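PDB 4HW6: hypothetical protein, IPT/TIG domain protein from Bacteroides ovatus, which is of unknown function but, joining an IPT/TIG domain to a six-bladed beta-propeller, is probably an auxiliary protein for binding carbohydrate nutrients. Local coordinates for residues A[41-46]-A[67-72]; A[76-81]-A[105-110]; A[207-212]-A[222-227]; A[354-359]-A[370-375]. All blocks are in the same frame, centred on the assembly; numbering follows the deposited sequence. Where two conformers were deposited one is given.

Interaction 1: residues A[41-46]-A[67-72]; sequences RNFGND and ESLLCI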
loop_
_atom_site.group_PDB
_atom_site.type_symbol
_atom_site.label_atom_id
_atom_site.label_comp_id
_atom_site.label_asym_id
_atom_site.label_seq_id
_atom_site.Cartn_x
_atom_site.Cartn_y
_atom_site.Cartn_z
ATOM N N ARG A 41 0.094 29.143 32.146
ATOM C CA ARG A 41 0.185 29.395 33.589
ATOM C C ARG A 41 0.310 28.111 34.393
ATOM O O ARG A 41 -0.331 27.112 34.074
ATOM C CB ARG A 41 -1.047 30.159 34.121
ATOM C CG ARG A 41 -1.499 31.369 33.311
ATOM C CD ARG A 41 -1.628 32.607 34.186
ATOM N NE ARG A 41 -0.314 33.215 34.409
ATOM C CZ ARG A 41 -0.054 34.195 35.275
ATOM N NH1 ARG A 41 1.189 34.664 35.379
ATOM N NH2 ARG A 41 -1.019 34.703 36.043
ATOM N N ASN A 42 1.106 28.176 35.461
ATOM C CA ASN A 42 1.123 27.162 36.523
ATOM C C ASN A 42 1.772 25.844 36.101
ATOM O O ASN A 42 1.309 24.764 36.463
ATOM C CB ASN A 42 -0.294 26.941 37.094
ATOM C CG ASN A 42 -0.287 26.328 38.492
ATOM O OD1 ASN A 42 0.656 26.510 39.266
ATOM N ND2 ASN A 42 -1.348 25.606 38.821
ATOM N N PHE A 43 2.859 25.951 35.337
ATOM C CA PHE A 43 3.645 24.794 34.905
ATOM C C PHE A 43 4.643 24.349 35.979
ATOM O O PHE A 43 5.226 23.259 35.882
ATOM C CB PHE A 43 4.442 25.104 33.625
ATOM C CG PHE A 43 3.604 25.439 32.405
ATOM C CD1 PHE A 43 2.236 25.241 32.364
ATOM C CD2 PHE A 43 4.225 25.953 31.277
ATOM C CE1 PHE A 43 1.506 25.550 31.230
ATOM C CE2 PHE A 43 3.501 26.261 30.133
ATOM C CZ PHE A 43 2.132 26.072 30.112
ATOM N N GLY A 44 4.852 25.200 36.977
ATOM C CA GLY A 44 5.795 24.917 38.054
ATOM C C GLY A 44 7.213 25.187 37.592
ATOM O O GLY A 44 7.424 25.695 36.493
ATOM N N ASN A 45 8.184 24.854 38.438
ATOM C CA ASN A 45 9.597 25.107 38.138
ATOM C C ASN A 45 10.469 23.859 38.284
ATOM O O ASN A 45 11.671 23.962 38.518
ATOM C CB ASN A 45 10.132 26.242 39.022
ATOM C CG ASN A 45 10.108 25.903 40.504
ATOM O OD1 ASN A 45 10.066 24.735 40.885
ATOM N ND2 ASN A 45 10.135 26.927 41.348
ATOM N N ASP A 46 9.856 22.691 38.137
ATOM C CA ASP A 46 10.547 21.413 38.274
ATOM C C ASP A 46 10.304 20.564 37.028
ATOM O O ASP A 46 9.181 20.109 36.790
ATOM C CB ASP A 46 10.051 20.690 39.532
ATOM C CG ASP A 46 10.894 19.478 39.893
ATOM O OD1 ASP A 46 11.617 18.956 39.014
ATOM O OD2 ASP A 46 10.820 19.042 41.063
ATOM N N GLU A 67 5.665 29.930 33.551
ATOM C CA GLU A 67 4.749 30.434 32.528
ATOM C C GLU A 67 5.182 30.021 31.125
ATOM O O GLU A 67 4.532 30.376 30.140
ATOM C CB GLU A 67 4.637 31.957 32.610
ATOM C CG GLU A 67 4.066 32.472 33.927
ATOM C CD GLU A 67 5.056 32.415 35.088
ATOM O OE1 GLU A 67 6.246 32.758 34.890
ATOM O OE2 GLU A 67 4.644 32.041 36.211
ATOM N N SER A 68 6.277 29.270 31.035
ATOM C CA SER A 68 6.667 28.632 29.784
ATOM C C SER A 68 7.422 27.337 30.049
ATOM O O SER A 68 7.897 27.089 31.156
ATOM C CB SER A 68 7.542 29.552 28.929
ATOM O OG SER A 68 8.796 29.770 29.554
ATOM N N LEU A 69 7.506 26.508 29.016
ATOM C CA LEU A 69 8.379 25.339 29.030
ATOM C C LEU A 69 8.872 25.118 27.608
ATOM O O LEU A 69 8.243 25.574 26.646
ATOM C CB LEU A 69 7.652 24.098 29.588
ATOM C CG LEU A 69 6.437 23.535 28.838
ATOM C CD1 LEU A 69 6.896 22.721 27.621
ATOM C CD2 LEU A 69 5.590 22.645 29.754
ATOM N N LEU A 70 10.030 24.473 27.502
ATOM C CA LEU A 70 10.625 24.098 26.238
ATOM C C LEU A 70 10.586 22.583 26.130
ATOM O O LEU A 70 11.044 21.879 27.040
ATOM C CB LEU A 70 12.078 24.581 26.173
ATOM C CG LEU A 70 12.913 24.233 24.931
ATOM C CD1 LEU A 70 12.361 24.924 23.694
ATOM C CD2 LEU A 70 14.376 24.606 25.134
ATOM N N CYS A 71 10.046 22.079 25.023
ATOM C CA CYS A 71 9.981 20.644 24.807
ATOM C C CYS A 71 10.328 20.305 23.352
ATOM O O CYS A 71 10.539 21.203 22.521
ATOM C CB CYS A 71 8.598 20.102 25.210
ATOM S SG CYS A 71 7.291 20.586 24.073
ATOM N N ILE A 72 10.451 19.014 23.080
ATOM C CA ILE A 72 10.802 18.515 21.757
ATOM C C ILE A 72 9.626 17.744 21.183
ATOM O O ILE A 72 9.130 16.778 21.793
ATOM C CB ILE A 72 12.044 17.601 21.834
ATOM C CG1 ILE A 72 13.247 18.383 22.366
ATOM C CG2 ILE A 72 12.388 16.992 20.475
ATOM C CD1 ILE A 72 14.480 17.512 22.529
HETATM O O HOH W 1 2.569 30.153 36.559
#
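Phe43 lays the edge of its ring along the backbone at Ser68, with CD2 3.7 Å from Ser68 C and close to the plane of the ring. The same CD2 reaches the methyl CD2 of Leu69 at 3.9 Å. That methyl is sent up to the ring by a crowded first torsion, CG lying between the backbone N and the carbonyl carbon (chi1 63°). Val64 and Ile20 also touch the phenyl, and Val38, Val50 and Val52 surround Leu69, so the pair belongs to the domain's apolar interior. An alanine at Phe43 would probably leave Leu69 and the backbone at Ser68 less well packed, since the ring touching both would be gone. At the outer end the chemistry turns polar. Arg41 and Glu67 cross obliquely, NH1 lying 3.9 Å from CG of Glu67; OE2 stands 4.4 Å from NH1, well out of the guanidinium plane, so no N-H points at it and the two charges probably attract at a distance. OE2 instead bonds Thr12 and a water, 2.8 Å away, which in turn accepts from Asn42 N at 2.7 Å. A loop leaving strand 35-41 is packed onto neighbouring strand 68-72 inside the immunoglobulin-like beta fold of an IPT/TIG domain.

Interaction 2: residues A[76-81]-A[105-110]; sequences KAYEGD and YQYNYV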
loop_
_atom_site.group_PDB
_atom_site.type_symbol
_atom_site.label_atom_id
_atom_site.label_comp_id
_atom_site.label_asym_id
_atom_site.label_seq_id
_atom_site.Cartn_x
_atom_site.Cartn_y
_atom_site.Cartn_z
ATOM N N LYS A 76 4.742 11.126 15.286
ATOM C CA LYS A 76 3.351 10.676 15.342
ATOM C C LYS A 76 2.398 11.646 16.063
ATOM O O LYS A 76 1.349 11.228 16.529
ATOM C CB LYS A 76 3.232 9.268 15.961
ATOM C CG LYS A 76 4.158 8.210 15.355
ATOM C CD LYS A 76 3.766 6.802 15.807
ATOM C CE LYS A 76 4.926 6.037 16.444
ATOM N NZ LYS A 76 5.144 6.364 17.891
ATOM N N ALA A 77 2.738 12.935 16.097
ATOM C CA ALA A 77 1.925 13.954 16.778
ATOM C C ALA A 77 0.733 14.462 15.949
ATOM O O ALA A 77 0.285 15.590 16.139
ATOM C CB ALA A 77 2.811 15.123 17.179
ATOM N N TYR A 78 0.203 13.620 15.060
ATOM C CA TYR A 78 -0.829 14.020 14.093
ATOM C C TYR A 78 -2.029 14.741 14.711
ATOM O O TYR A 78 -2.464 15.766 14.188
ATOM C CB TYR A 78 -1.328 12.813 13.302
ATOM C CG TYR A 78 -0.221 11.930 12.775
ATOM C CD1 TYR A 78 0.585 12.341 11.719
ATOM C CD2 TYR A 78 0.025 10.685 13.340
ATOM C CE1 TYR A 78 1.604 11.534 11.240
ATOM C CE2 TYR A 78 1.038 9.870 12.868
ATOM C CZ TYR A 78 1.830 10.306 11.823
ATOM O OH TYR A 78 2.839 9.502 11.370
ATOM N N GLU A 79 -2.559 14.224 15.818
ATOM C CA GLU A 79 -3.783 14.793 16.410
ATOM C C GLU A 79 -3.530 16.197 16.948
ATOM O O GLU A 79 -4.429 17.029 17.005
ATOM C CB GLU A 79 -4.344 13.877 17.494
ATOM C CG GLU A 79 -4.797 12.528 16.945
ATOM C CD GLU A 79 -5.361 11.594 18.002
ATOM O OE1 GLU A 79 -5.310 11.925 19.208
ATOM O OE2 GLU A 79 -5.858 10.514 17.622
ATOM N N GLY A 80 -2.288 16.460 17.324
ATOM C CA GLY A 80 -1.832 17.815 17.563
ATOM C C GLY A 80 -2.199 18.472 18.884
ATOM O O GLY A 80 -1.720 19.555 19.150
ATOM N N ASP A 81 -3.016 17.839 19.726
ATOM C CA ASP A 81 -3.389 18.460 21.009
ATOM C C ASP A 81 -2.147 18.608 21.887
ATOM O O ASP A 81 -1.354 17.683 21.993
ATOM C CB ASP A 81 -4.443 17.650 21.769
ATOM C CG ASP A 81 -5.682 17.395 20.954
ATOM O OD1 ASP A 81 -6.683 18.120 21.142
ATOM O OD2 ASP A 81 -5.646 16.469 20.111
ATOM N N TYR A 105 1.410 19.279 13.116
ATOM C CA TYR A 105 2.498 18.341 12.955
ATOM C C TYR A 105 2.749 18.076 11.482
ATOM O O TYR A 105 1.848 17.681 10.757
ATOM C CB TYR A 105 2.160 17.042 13.678
ATOM C CG TYR A 105 3.200 15.964 13.510
ATOM C CD1 TYR A 105 4.458 16.097 14.073
ATOM C CD2 TYR A 105 2.922 14.804 12.802
ATOM C CE1 TYR A 105 5.415 15.106 13.926
ATOM C CE2 TYR A 105 3.869 13.809 12.666
ATOM C CZ TYR A 105 5.114 13.968 13.223
ATOM O OH TYR A 105 6.053 12.975 13.073
ATOM N N GLN A 106 3.984 18.328 11.058
ATOM C CA GLN A 106 4.382 18.176 9.679
ATOM C C GLN A 106 5.279 16.965 9.568
ATOM O O GLN A 106 6.080 16.683 10.456
ATOM C CB GLN A 106 5.129 19.409 9.190
ATOM C CG GLN A 106 4.301 20.684 9.240
ATOM C CD GLN A 106 5.117 21.906 8.889
ATOM O OE1 GLN A 106 6.304 21.993 9.223
ATOM N NE2 GLN A 106 4.483 22.863 8.221
ATOM N N TYR A 107 5.134 16.249 8.465
ATOM C CA TYR A 107 5.889 15.041 8.254
ATOM C C TYR A 107 5.876 14.709 6.768
ATOM O O TYR A 107 4.885 14.950 6.058
ATOM C CB TYR A 107 5.255 13.870 9.012
ATOM C CG TYR A 107 3.840 13.624 8.568
ATOM C CD1 TYR A 107 2.792 14.333 9.125
ATOM C CD2 TYR A 107 3.551 12.728 7.546
ATOM C CE1 TYR A 107 1.493 14.140 8.702
ATOM C CE2 TYR A 107 2.256 12.527 7.120
ATOM C CZ TYR A 107 1.229 13.239 7.701
ATOM O OH TYR A 107 -0.067 13.048 7.297
ATOM N N ASN A 108 6.986 14.117 6.364
ATOM C CA ASN A 108 7.151 13.586 5.024
ATOM C C ASN A 108 6.888 12.093 5.015
ATOM O O ASN A 108 7.013 11.412 6.044
ATOM C CB ASN A 108 8.567 13.847 4.539
ATOM C CG ASN A 108 8.859 15.324 4.382
ATOM O OD1 ASN A 108 9.969 15.776 4.656
ATOM N ND2 ASN A 108 7.852 16.089 3.949
ATOM N N TYR A 109 6.523 11.595 3.848
ATOM C CA TYR A 109 6.407 10.174 3.630
ATOM C C TYR A 109 7.766 9.704 3.216
ATOM O O TYR A 109 8.479 10.389 2.489
ATOM C CB TYR A 109 5.370 9.890 2.569
ATOM C CG TYR A 109 3.975 10.079 3.081
ATOM C CD1 TYR A 109 3.441 11.355 3.220
ATOM C CD2 TYR A 109 3.196 8.994 3.457
ATOM C CE1 TYR A 109 2.162 11.543 3.699
ATOM C CE2 TYR A 109 1.909 9.179 3.941
ATOM C CZ TYR A 109 1.407 10.457 4.058
ATOM O OH TYR A 109 0.139 10.663 4.529
ATOM N N VAL A 110 8.137 8.519 3.678
ATOM C CA VAL A 110 9.427 7.970 3.382
ATOM C C VAL A 110 9.260 6.511 2.989
ATOM O O VAL A 110 8.271 5.861 3.362
ATOM C CB VAL A 110 10.392 8.083 4.583
ATOM C CG1 VAL A 110 10.726 9.540 4.868
ATOM C CG2 VAL A 110 9.801 7.376 5.813
HETATM O O HOH W 2 5.464 10.628 12.307
HETATM O O HOH W 3 -1.231 18.056 13.621
#
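The rings of Tyr78, Tyr105 and Tyr107 form an aromatic cluster in which Tyr78 meets both others. Tyr105 turns its edge toward the Tyr78 face in an offset edge-to-face pair, centroids 5.2 Å apart and planes at 81°, with CE1 of Tyr78 3.5 Å from CE2 of Tyr105. Tyr78 in turn directs its CD1-CE1 edge at the face of Tyr107, a T-shaped pair with planes at 86° and CD1 of Tyr78 3.6 Å from CE1 of Tyr107. Ala77 lies over a face of Tyr105, its CB 4.0 Å from the ring centroid in a CH-pi contact. The type I turn from Ala77 to Gly80 sets this up: the Tyr78 side chain starts out away from 105-110, yet CG beside the backbone N (chi1 -47°) brings its ring back. Tyr105, with CG anti to its backbone N, brings one face of its ring against Ala77 N, which lies over its centre. Two waters bridge the segments, where the chain passes from IPT/TIG domain to propeller. One joins the hydroxyls of Tyr78 and Tyr105 and accepts from Lys76 N; the other donates to Tyr78 O at 2.7 Å and accepts from Tyr105 N. Farther out, Pro431 near the C-terminus touches both Tyr78 and Tyr107. Rings meet by edge and face while water bridges polar groups, so the contact depends on shape and on two ordered waters.

Interaction 3: residues A[207-212]-A[222-227]; sequences TGIYLF and LSLCNA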
loop_
_atom_site.group_PDB
_atom_site.type_symbol
_atom_site.label_atom_id
_atom_site.label_comp_id
_atom_site.label_asym_id
_atom_site.label_seq_id
_atom_site.Cartn_x
_atom_site.Cartn_y
_atom_site.Cartn_z
ATOM N N THR A 207 -6.036 -27.011 -15.917
ATOM C CA THR A 207 -6.607 -25.961 -15.090
ATOM C C THR A 207 -5.775 -24.698 -15.169
ATOM O O THR A 207 -4.549 -24.731 -15.077
ATOM C CB THR A 207 -6.722 -26.419 -13.619
ATOM O OG1 THR A 207 -7.522 -27.616 -13.565
ATOM C CG2 THR A 207 -7.323 -25.318 -12.718
ATOM N N GLY A 208 -6.461 -23.577 -15.352
ATOM C CA GLY A 208 -5.833 -22.279 -15.316
ATOM C C GLY A 208 -6.196 -21.423 -14.119
ATOM O O GLY A 208 -5.457 -20.484 -13.785
ATOM N N ILE A 209 -7.321 -21.724 -13.486
ATOM C CA ILE A 209 -7.760 -20.960 -12.330
ATOM C C ILE A 209 -8.121 -21.970 -11.247
ATOM O O ILE A 209 -8.935 -22.874 -11.459
ATOM C CB ILE A 209 -8.946 -20.028 -12.622
ATOM C CG1 ILE A 209 -8.671 -19.172 -13.852
ATOM C CG2 ILE A 209 -9.230 -19.174 -11.389
ATOM C CD1 ILE A 209 -9.790 -18.194 -14.189
ATOM N N TYR A 210 -7.450 -21.827 -10.116
ATOM C CA TYR A 210 -7.628 -22.677 -8.955
ATOM C C TYR A 210 -8.275 -21.883 -7.836
ATOM O O TYR A 210 -8.216 -20.642 -7.845
ATOM C CB TYR A 210 -6.291 -23.181 -8.456
ATOM C CG TYR A 210 -5.622 -24.210 -9.319
ATOM C CD1 TYR A 210 -5.929 -25.564 -9.169
ATOM C CD2 TYR A 210 -4.690 -23.845 -10.286
ATOM C CE1 TYR A 210 -5.327 -26.530 -9.937
ATOM C CE2 TYR A 210 -4.065 -24.826 -11.068
ATOM C CZ TYR A 210 -4.379 -26.164 -10.876
ATOM O OH TYR A 210 -3.797 -27.193 -11.625
ATOM N N LEU A 211 -8.891 -22.601 -6.900
ATOM C CA LEU A 211 -9.484 -21.997 -5.710
ATOM C C LEU A 211 -8.973 -22.710 -4.465
ATOM O O LEU A 211 -8.908 -23.946 -4.440
ATOM C CB LEU A 211 -11.010 -22.102 -5.803
ATOM C CG LEU A 211 -11.861 -21.476 -4.694
ATOM C CD1 LEU A 211 -13.170 -20.942 -5.269
ATOM C CD2 LEU A 211 -12.138 -22.491 -3.598
ATOM N N PHE A 212 -8.629 -21.940 -3.421
ATOM C CA PHE A 212 -8.328 -22.509 -2.105
ATOM C C PHE A 212 -9.435 -22.047 -1.163
ATOM O O PHE A 212 -9.705 -20.841 -1.051
ATOM C CB PHE A 212 -6.964 -22.055 -1.581
ATOM C CG PHE A 212 -5.803 -22.566 -2.390
ATOM C CD1 PHE A 212 -5.388 -21.893 -3.555
ATOM C CD2 PHE A 212 -5.131 -23.703 -2.014
ATOM C CE1 PHE A 212 -4.337 -22.377 -4.310
ATOM C CE2 PHE A 212 -4.067 -24.191 -2.771
ATOM C CZ PHE A 212 -3.678 -23.532 -3.914
ATOM N N LEU A 222 -9.283 -26.479 -5.152
ATOM C CA LEU A 222 -10.246 -26.920 -6.167
ATOM C C LEU A 222 -9.819 -26.350 -7.519
ATOM O O LEU A 222 -9.192 -25.297 -7.586
ATOM C CB LEU A 222 -11.663 -26.428 -5.843
ATOM C CG LEU A 222 -12.286 -26.783 -4.483
ATOM C CD1 LEU A 222 -13.600 -26.030 -4.297
ATOM C CD2 LEU A 222 -12.498 -28.283 -4.299
ATOM N N SER A 223 -10.159 -27.048 -8.594
ATOM C CA SER A 223 -9.928 -26.553 -9.953
ATOM C C SER A 223 -11.221 -25.935 -10.479
ATOM O O SER A 223 -12.259 -26.602 -10.504
ATOM C CB SER A 223 -9.499 -27.710 -10.864
ATOM O OG SER A 223 -8.295 -28.306 -10.377
ATOM N N LEU A 224 -11.164 -24.685 -10.909
ATOM C CA LEU A 224 -12.348 -23.995 -11.357
ATOM C C LEU A 224 -12.552 -24.176 -12.844
ATOM O O LEU A 224 -13.616 -24.588 -13.264
ATOM C CB LEU A 224 -12.290 -22.509 -11.050
ATOM C CG LEU A 224 -12.230 -22.140 -9.574
ATOM C CD1 LEU A 224 -12.328 -20.627 -9.401
ATOM C CD2 LEU A 224 -13.334 -22.865 -8.809
ATOM N N CYS A 225 -11.548 -23.846 -13.639
ATOM C CA CYS A 225 -11.687 -23.964 -15.082
ATOM C C CYS A 225 -10.351 -24.069 -15.778
ATOM O O CYS A 225 -9.310 -23.631 -15.270
ATOM C CB CYS A 225 -12.502 -22.803 -15.668
ATOM S SG CYS A 225 -11.703 -21.210 -15.474
ATOM N N ASN A 226 -10.395 -24.678 -16.957
ATOM C CA ASN A 226 -9.233 -24.770 -17.823
ATOM C C ASN A 226 -8.979 -23.455 -18.525
ATOM O O ASN A 226 -9.914 -22.749 -18.934
ATOM C CB ASN A 226 -9.437 -25.835 -18.901
ATOM C CG ASN A 226 -9.593 -27.222 -18.342
ATOM O OD1 ASN A 226 -9.173 -27.518 -17.214
ATOM N ND2 ASN A 226 -10.200 -28.101 -19.139
ATOM N N ALA A 227 -7.706 -23.108 -18.671
ATOM C CA ALA A 227 -7.347 -21.903 -19.399
ATOM C C ALA A 227 -5.849 -22.000 -19.603
ATOM O O ALA A 227 -5.103 -22.199 -18.658
ATOM C CB ALA A 227 -7.681 -20.653 -18.603
HETATM O O HOH W 4 -10.048 -26.990 -14.703
HETATM O O HOH W 5 -7.363 -29.982 -12.064
#
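Strands 207-212 and 222-226 run antiparallel, their short axes at 145°, and the register slips by one residue on either side of Ile209; at one slip Leu224 and Cys225 both face Ile209, a classic beta bulge. Cys225 O accepts from the successive N-H groups of Gly208, N at 2.9 Å, and Ile209, N at 3.3 Å, while Leu224 N bonds Ile209 O. Beyond the bulge Leu211 and Leu222 are joined by a reciprocal pair of nearly straight bonds. A side chain on Gly208 would run into Ala227 O. The two strands form a hairpin that supplies the last two strands of a four-stranded antiparallel propeller sheet, with 221-226 at its edge. On one face Leu211 and Leu222 lie side by side, pointing the same way, with CD2 of Leu211 3.9 Å from CD1 of Leu222. Ile209 sends CD1 to within 3.8 Å of Cys225 SG. Leu224 fills the span between, CD1 meeting Ile209 CG2 and CD2 meeting Leu211 CB, and Ile242 touches it from the neighbouring sheet. Tyr210 and Ser223 lie on the opposite face. Thr207 puts CG2 over the centre of the Tyr210 ring; one water joins Thr207 OG1 to Ser223 OG, and a second joins it to Asn226 OD1.

Interaction 4: residues A[354-359]-A[370-375]; sequences EYDFYF and LTPEGR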
loop_
_atom_site.group_PDB
_atom_site.type_symbol
_atom_site.label_atom_id
_atom_site.label_comp_id
_atom_site.label_asym_id
_atom_site.label_seq_id
_atom_site.Cartn_x
_atom_site.Cartn_y
_atom_site.Cartn_z
ATOM N N GLU A 354 -13.738 8.815 -6.149
ATOM C CA GLU A 354 -13.076 9.186 -4.917
ATOM C C GLU A 354 -11.705 8.558 -4.764
ATOM O O GLU A 354 -11.094 8.721 -3.710
ATOM C CB GLU A 354 -13.973 8.816 -3.719
ATOM C CG GLU A 354 -15.180 9.742 -3.592
ATOM C CD GLU A 354 -16.038 9.446 -2.368
ATOM O OE1 GLU A 354 -16.260 8.245 -2.075
ATOM O OE2 GLU A 354 -16.496 10.419 -1.719
ATOM N N TYR A 355 -11.193 7.913 -5.817
ATOM C CA TYR A 355 -9.960 7.092 -5.740
ATOM C C TYR A 355 -8.869 7.536 -6.695
ATOM O O TYR A 355 -9.150 7.915 -7.828
ATOM C CB TYR A 355 -10.255 5.614 -6.045
ATOM C CG TYR A 355 -11.141 4.979 -5.012
ATOM C CD1 TYR A 355 -12.511 5.090 -5.106
ATOM C CD2 TYR A 355 -10.599 4.310 -3.921
ATOM C CE1 TYR A 355 -13.341 4.547 -4.144
ATOM C CE2 TYR A 355 -11.413 3.776 -2.938
ATOM C CZ TYR A 355 -12.785 3.880 -3.071
ATOM O OH TYR A 355 -13.643 3.364 -2.124
ATOM N N ASP A 356 -7.622 7.471 -6.223
ATOM C CA ASP A 356 -6.474 7.473 -7.089
ATOM C C ASP A 356 -6.052 6.018 -7.342
ATOM O O ASP A 356 -6.366 5.128 -6.557
ATOM C CB ASP A 356 -5.310 8.228 -6.443
ATOM C CG ASP A 356 -5.374 9.731 -6.648
ATOM O OD1 ASP A 356 -5.878 10.205 -7.685
ATOM O OD2 ASP A 356 -4.869 10.471 -5.765
ATOM N N PHE A 357 -5.342 5.791 -8.440
ATOM C CA PHE A 357 -4.849 4.471 -8.821
ATOM C C PHE A 357 -3.312 4.487 -8.714
ATOM O O PHE A 357 -2.626 5.103 -9.545
ATOM C CB PHE A 357 -5.309 4.128 -10.240
ATOM C CG PHE A 357 -5.039 2.695 -10.647
ATOM C CD1 PHE A 357 -5.716 1.636 -10.014
ATOM C CD2 PHE A 357 -4.156 2.402 -11.682
ATOM C CE1 PHE A 357 -5.495 0.317 -10.406
ATOM C CE2 PHE A 357 -3.946 1.091 -12.071
ATOM C CZ PHE A 357 -4.620 0.060 -11.435
ATOM N N TYR A 358 -2.780 3.819 -7.688
ATOM C CA TYR A 358 -1.326 3.709 -7.485
ATOM C C TYR A 358 -0.828 2.442 -8.112
ATOM O O TYR A 358 -1.387 1.368 -7.889
ATOM C CB TYR A 358 -0.976 3.686 -5.992
ATOM C CG TYR A 358 -1.153 5.014 -5.313
ATOM C CD1 TYR A 358 -2.421 5.521 -4.998
ATOM C CD2 TYR A 358 -0.042 5.752 -4.931
ATOM C CE1 TYR A 358 -2.559 6.742 -4.367
ATOM C CE2 TYR A 358 -0.166 6.987 -4.337
ATOM C CZ TYR A 358 -1.410 7.467 -4.045
ATOM O OH TYR A 358 -1.458 8.671 -3.435
ATOM N N PHE A 359 0.226 2.545 -8.907
ATOM C CA PHE A 359 0.783 1.390 -9.547
ATOM C C PHE A 359 2.288 1.375 -9.580
ATOM O O PHE A 359 2.957 2.426 -9.554
ATOM C CB PHE A 359 0.216 1.202 -10.973
ATOM C CG PHE A 359 0.566 2.305 -11.940
ATOM C CD1 PHE A 359 -0.145 3.492 -11.977
ATOM C CD2 PHE A 359 1.610 2.148 -12.840
ATOM C CE1 PHE A 359 0.196 4.505 -12.871
ATOM C CE2 PHE A 359 1.938 3.148 -13.741
ATOM C CZ PHE A 359 1.237 4.325 -13.758
ATOM N N LEU A 370 -2.175 7.318 -11.190
ATOM C CA LEU A 370 -3.086 7.732 -12.256
ATOM C C LEU A 370 -4.336 8.300 -11.590
ATOM O O LEU A 370 -5.022 7.600 -10.839
ATOM C CB LEU A 370 -3.426 6.520 -13.130
ATOM C CG LEU A 370 -4.481 6.733 -14.233
ATOM C CD1 LEU A 370 -4.079 7.838 -15.211
ATOM C CD2 LEU A 370 -4.686 5.412 -14.961
ATOM N N THR A 371 -4.630 9.562 -11.863
ATOM C CA THR A 371 -5.777 10.225 -11.256
ATOM C C THR A 371 -6.996 10.075 -12.146
ATOM O O THR A 371 -6.865 9.675 -13.311
ATOM C CB THR A 371 -5.488 11.706 -11.014
ATOM O OG1 THR A 371 -5.404 12.393 -12.283
ATOM C CG2 THR A 371 -4.173 11.858 -10.264
ATOM N N PRO A 372 -8.182 10.370 -11.599
ATOM C CA PRO A 372 -9.392 10.234 -12.407
ATOM C C PRO A 372 -9.441 11.121 -13.651
ATOM O O PRO A 372 -10.111 10.763 -14.604
ATOM C CB PRO A 372 -10.504 10.617 -11.439
ATOM C CG PRO A 372 -9.956 10.228 -10.100
ATOM C CD PRO A 372 -8.494 10.594 -10.171
ATOM N N GLU A 373 -8.727 12.237 -13.672
ATOM C CA GLU A 373 -8.664 13.017 -14.914
ATOM C C GLU A 373 -7.754 12.394 -15.975
ATOM O O GLU A 373 -7.719 12.852 -17.113
ATOM C CB GLU A 373 -8.261 14.465 -14.629
ATOM C CG GLU A 373 -6.801 14.700 -14.275
ATOM C CD GLU A 373 -6.444 16.192 -14.154
ATOM O OE1 GLU A 373 -7.185 17.032 -14.690
ATOM O OE2 GLU A 373 -5.416 16.527 -13.516
ATOM N N GLY A 374 -7.024 11.340 -15.611
ATOM C CA GLY A 374 -6.058 10.753 -16.491
ATOM C C GLY A 374 -4.631 11.263 -16.353
ATOM O O GLY A 374 -3.784 10.946 -17.188
ATOM N N ARG A 375 -4.313 11.972 -15.289
ATOM C CA ARG A 375 -2.948 12.477 -15.117
ATOM C C ARG A 375 -2.075 11.448 -14.433
ATOM O O ARG A 375 -2.513 10.803 -13.496
ATOM C CB ARG A 375 -2.918 13.767 -14.317
ATOM C CG ARG A 375 -1.512 14.355 -14.219
ATOM C CD ARG A 375 -1.463 15.759 -13.635
ATOM N NE ARG A 375 -1.954 16.784 -14.560
ATOM C CZ ARG A 375 -1.294 17.276 -15.624
ATOM N NH1 ARG A 375 -0.076 16.852 -15.976
ATOM N NH2 ARG A 375 -1.883 18.203 -16.366
#
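Phe357 O is held by one nearly straight bond, from Leu370 N at 2.8 Å (N-H...O 172°). Its partner, Phe357 N to Leu370 O at 3.0 Å, closes the ring of an antiparallel hydrogen-bonded pair. The two side chains leave on the same face; their closest approach is CB of Phe357 to CB of Leu370, 4.2 Å, because the Phe357 ring leads away toward Phe342 and Tyr288. The crowded first torsion of Phe359 (chi1 64°) puts its CE1 4.2 Å from Leu370 CB. The chain then leaves in a type I turn from Thr371 to Gly374, closed by backbone bonds from Gly374 N to Thr371 O and from Thr371 N to Arg375 O. Thr371 OG1 accepts from Arg375 N at 3.2 Å, while its methyl CG2 lies 3.5 Å from Asp356 OD1, the side chains running side by side. An alanine at Thr371 would lose the OG1 bond to Arg375 N and the methyl beside Asp356, and would probably leave the turn less firmly set, though its backbone bonds would remain. Pro372 sets CG 3.3 Å from Tyr355 O. Asp356 is positioned from beyond the segments, by Tyr348 on OD1 and Asn345 on OD2. At this open end of the propeller hairpin 355-361/366-370, backbone bonds fix the register, and the carboxylate, which its two donors would probably stabilise as charged, meets the turn through carbon atoms.

Overall arrangement
The four contacts follow one another along the chain. Interactions 1 and 2 fall in the IPT/TIG range, their centres 23 Å apart; interaction 1 sets the loop after strand 35-41 against strand 68-72 of the eight-stranded sheet. Residues 105-110 of interaction 2 run from strand 104-105 of that sheet into strand 109-115 of a separate five-stranded one, which also holds the last strand, 425-431. Interactions 3 and 4 belong to two different antiparallel sheets of the propeller, centres 32 Å apart. Interaction 3 lies 67 Å from interaction 1, centre to centre, whereas interactions 2 and 4 come within about 8 Å at their nearest atoms. The protein is therefore elongated, with interaction 2 at the domain junction.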